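Local coordinates for glutathione transferase o1 (Bombyx mori, PDB 3RBT) that is an omega-class glutathione transferase that probably conjugates glutathione and may reduce dehydroascorbate, at the interface of chains A and B. Sequence-based numbering; all coordinates share one arbitrary frame. Chains: chain A/B, Glutathione transferase o1.

Contact 1: the interface of chains A and B. Residues chain A 117-118, 120-121; chain B 89-90, 94, 98.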
# COMPACT_ATOMS: atom_id res chain seq x y z
N ALA A 117 5.80 -7.38 -7.93
CA ALA A 117 5.26 -6.04 -8.17
C ALA A 117 3.87 -6.10 -8.80
O ALA A 117 2.97 -5.36 -8.39
CB ALA A 117 6.22 -5.23 -9.04
N GLN A 118 3.68 -6.99 -9.78
CA GLN A 118 2.37 -7.23 -10.39
C GLN A 118 1.35 -7.74 -9.38
O GLN A 118 0.20 -7.29 -9.37
CB GLN A 118 2.46 -8.20 -11.58
CG GLN A 118 3.19 -7.64 -12.79
CD GLN A 118 2.73 -6.23 -13.17
OE1 GLN A 118 1.57 -6.02 -13.54
NE2 GLN A 118 3.64 -5.27 -13.08
N ARG A 120 1.43 -7.16 -6.15
CA ARG A 120 1.11 -6.01 -5.29
C ARG A 120 0.11 -5.06 -5.95
O ARG A 120 -0.77 -4.54 -5.28
CB ARG A 120 2.37 -5.24 -4.86
CG ARG A 120 3.27 -6.03 -3.90
CD ARG A 120 4.42 -5.18 -3.38
NE ARG A 120 3.96 -4.06 -2.56
CZ ARG A 120 4.75 -3.10 -2.08
NH1 ARG A 120 6.05 -3.11 -2.34
NH2 ARG A 120 4.24 -2.14 -1.33
N LEU A 121 0.26 -4.86 -7.26
CA LEU A 121 -0.67 -4.02 -8.03
C LEU A 121 -2.08 -4.60 -8.07
O LEU A 121 -3.07 -3.85 -8.01
CB LEU A 121 -0.14 -3.77 -9.44
CG LEU A 121 1.08 -2.84 -9.49
CD1 LEU A 121 1.63 -2.70 -10.91
CD2 LEU A 121 0.76 -1.47 -8.90
N LEU B 89 5.51 -0.36 -15.18
CA LEU B 89 5.28 -0.58 -13.75
C LEU B 89 4.66 0.68 -13.18
O LEU B 89 5.13 1.78 -13.46
CB LEU B 89 6.58 -0.91 -13.02
CG LEU B 89 6.99 -2.38 -12.84
CD1 LEU B 89 8.24 -2.48 -11.94
CD2 LEU B 89 5.87 -3.19 -12.25
N PHE B 90 3.61 0.50 -12.38
CA PHE B 90 2.84 1.60 -11.82
C PHE B 90 2.98 1.69 -10.30
O PHE B 90 3.41 0.73 -9.66
CB PHE B 90 1.34 1.44 -12.17
CG PHE B 90 1.06 1.37 -13.65
CD1 PHE B 90 0.68 0.17 -14.24
CD2 PHE B 90 1.13 2.51 -14.45
CE1 PHE B 90 0.40 0.09 -15.61
CE2 PHE B 90 0.86 2.45 -15.82
CZ PHE B 90 0.49 1.24 -16.40
N VAL B 94 5.27 0.72 -5.16
CA VAL B 94 5.57 -0.56 -5.81
C VAL B 94 6.83 -0.45 -6.68
O VAL B 94 7.69 -1.35 -6.67
CB VAL B 94 4.36 -1.05 -6.63
CG1 VAL B 94 4.69 -2.32 -7.39
CG2 VAL B 94 3.17 -1.28 -5.72
N TYR B 98 10.21 -2.41 -6.01
CA TYR B 98 10.73 -3.22 -7.11
C TYR B 98 12.22 -2.95 -7.30
O TYR B 98 13.02 -3.87 -7.34
CB TYR B 98 9.97 -2.96 -8.43
CG TYR B 98 10.72 -3.52 -9.61
CD1 TYR B 98 10.68 -4.89 -9.89
CD2 TYR B 98 11.52 -2.70 -10.40
CE1 TYR B 98 11.39 -5.42 -10.95
CE2 TYR B 98 12.24 -3.23 -11.47
CZ TYR B 98 12.18 -4.58 -11.74
OH TYR B 98 12.89 -5.12 -12.79
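B:Val94 packs against A:Ala117 and A:Leu121 in the subunit interface of this glutathione transferase dimer. The N-terminal glutathione-binding domain of one chain meets the helical C-terminal domain of the other, as in other cytosolic members of the family. B:Val94 lies in helix 92-102, and the partner helix is 113-138. From CB the side chain forks. CG1 stands anti to the backbone N (chi1 176°) and points at the first turns of the partner helix. B:Val94 CG1 meets the carbonyl O of A:Ala117 at 3.6 Å. The methyl CB of A:Ala117 is 3.7 Å from B:Val94 CG1. CG2 takes the other branch and reaches the next turn. B:Val94 CG2 lies 4.0 Å from CD2 of A:Leu121. The distance from B:Val94 CG2 to CB of A:Arg120 is 4.1 Å. CG2 also sits over one face of the A:Arg120 guanidinium, displaced toward its rim. The A:Arg120 chain bends at chi3 (65°), which brings the guanidinium back over this methyl.

A:Leu121 reaches beyond the valine to the loop after strand 87-89. A:Leu121 CD2 lies 3.5 Å from the carbonyl O of B:Phe90, and CD1 faces the backbone N of that residue. On the other flank, CD2 of B:Leu89 touches CB of A:Ala117 at 3.8 Å. The B:Leu89 side chain also crosses that of A:Gln118 at an angle; the approach to the amide NE2 is too short to be trusted.

Contact 2: the interface of chains A and B. Residues chain A 80, 89, 98, 101-102; chain B 113-114, 117.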
# COMPACT_ATOMS: atom_id res chain seq x y z
N ILE A 80 3.83 -9.22 18.08
CA ILE A 80 5.02 -10.01 17.82
C ILE A 80 6.09 -9.70 18.87
O ILE A 80 6.07 -8.62 19.46
CB ILE A 80 5.57 -9.75 16.38
CG1 ILE A 80 5.89 -8.26 16.18
CG2 ILE A 80 4.57 -10.22 15.31
CD1 ILE A 80 6.85 -7.99 15.03
N LEU A 89 1.71 -4.81 15.33
CA LEU A 89 1.88 -4.55 13.90
C LEU A 89 0.50 -4.38 13.28
O LEU A 89 -0.40 -5.17 13.55
CB LEU A 89 2.62 -5.69 13.20
CG LEU A 89 4.15 -5.61 13.07
CD1 LEU A 89 4.67 -6.77 12.20
CD2 LEU A 89 4.58 -4.30 12.46
N TYR A 98 5.40 -8.78 6.33
CA TYR A 98 6.30 -8.98 7.46
C TYR A 98 6.52 -10.48 7.69
O TYR A 98 7.64 -10.94 7.76
CB TYR A 98 5.78 -8.32 8.75
CG TYR A 98 6.52 -8.83 9.96
CD1 TYR A 98 7.79 -8.35 10.26
CD2 TYR A 98 5.98 -9.84 10.76
CE1 TYR A 98 8.49 -8.83 11.36
CE2 TYR A 98 6.68 -10.33 11.86
CZ TYR A 98 7.93 -9.83 12.15
OH TYR A 98 8.64 -10.31 13.23
N GLU A 101 8.60 -12.26 4.96
CA GLU A 101 10.02 -11.89 5.07
C GLU A 101 10.70 -12.47 6.32
O GLU A 101 11.82 -12.97 6.26
CB GLU A 101 10.15 -10.36 5.14
CG GLU A 101 9.88 -9.64 3.85
CD GLU A 101 9.92 -8.13 3.97
OE1 GLU A 101 9.60 -7.46 2.97
OE2 GLU A 101 10.24 -7.58 5.05
N LYS A 102 10.03 -12.37 7.46
CA LYS A 102 10.59 -12.81 8.74
C LYS A 102 10.85 -14.33 8.75
O LYS A 102 11.89 -14.80 9.21
CB LYS A 102 9.67 -12.42 9.90
CG LYS A 102 10.18 -12.78 11.31
CD LYS A 102 11.46 -12.03 11.67
CE LYS A 102 11.86 -12.34 13.11
NZ LYS A 102 13.10 -11.62 13.52
N PRO B 113 12.97 -6.90 9.17
CA PRO B 113 11.57 -6.92 8.72
C PRO B 113 10.64 -6.11 9.63
O PRO B 113 9.70 -5.49 9.13
CB PRO B 113 11.20 -8.41 8.73
CG PRO B 113 12.23 -9.08 9.57
CD PRO B 113 13.48 -8.25 9.47
N TYR B 114 10.90 -6.09 10.95
CA TYR B 114 10.10 -5.25 11.84
C TYR B 114 10.27 -3.76 11.53
O TYR B 114 9.28 -3.03 11.37
CB TYR B 114 10.37 -5.53 13.33
CG TYR B 114 9.64 -4.57 14.25
CD1 TYR B 114 8.25 -4.48 14.24
CD2 TYR B 114 10.35 -3.73 15.12
CE1 TYR B 114 7.58 -3.60 15.07
CE2 TYR B 114 9.68 -2.84 15.96
CZ TYR B 114 8.29 -2.78 15.92
OH TYR B 114 7.62 -1.90 16.73
N ALA B 117 8.63 -2.97 8.22
CA ALA B 117 7.19 -2.88 8.43
C ALA B 117 6.78 -1.53 9.02
O ALA B 117 5.80 -0.92 8.57
CB ALA B 117 6.70 -4.03 9.30
O HOH W 1 8.46 -6.52 6.77
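A:Tyr98 turns the edge of its ring to the start of helix 113-138 in B, where B:Pro113 and B:Tyr114 open the helix. This is the dimer contact of a glutathione transferase, with the thioredoxin-like domain on the A side. The ring has its CG anti to the backbone N (chi1 165°), which carries it across to the partner. CD1 and CE1 are the ring atoms that touch the partner. The carbonyl carbon of B:Pro113 and the N of B:Tyr114 lie at the ring edge, in its plane. A:Tyr98 CD1 is 3.6 Å from the O of B:Pro113. From A:Tyr98 CD1 to CB of B:Pro113 is 3.7 Å. Within chain A, CD1 of A:Leu89 lies over one ring face and CB of A:Lys102 over the opposite face, both toward the rim. These neighbours probably hold the ring in its edge-on pose.

A:Lys102 crosses the proline at an angle, with A:Lys102 CD 3.7 Å from CG of B:Pro113. The extended A:Glu101 chain runs past the proline in the opposite direction. The carboxylate OE2 of A:Glu101 holds the O of water 1 at 2.7 Å. The O of water 1 is 2.9 Å from the O of B:Pro113. The water thus links the two chains.

B:Tyr114 crosses two aliphatic side chains obliquely. B:Tyr114 CD1 meets CD1 of A:Ile80 at 3.9 Å. B:Tyr114 CE1 meets CD2 of A:Leu89 at 4.0 Å.

Contact 1 and contact 2 lie about 20 Å apart, measured between the centres of their C-alpha atoms. Both pair helix 92-102 and the nearby strand 87-89 of one chain with helix 113-138 of the other, but the chains swap roles. Leu89, Tyr98 and Ala117 therefore appear in both, from opposite subunits. The two-fold axis makes a twin of each. Placed on one subunit, contact 2 takes Pro113, Tyr114 and Ala117 and contact 1 runs from Ala117 to Leu121, so they share Ala117. Contact 1 and the twin of contact 2 therefore adjoin on the same helix, in keeping with a glutathione transferase homodimer.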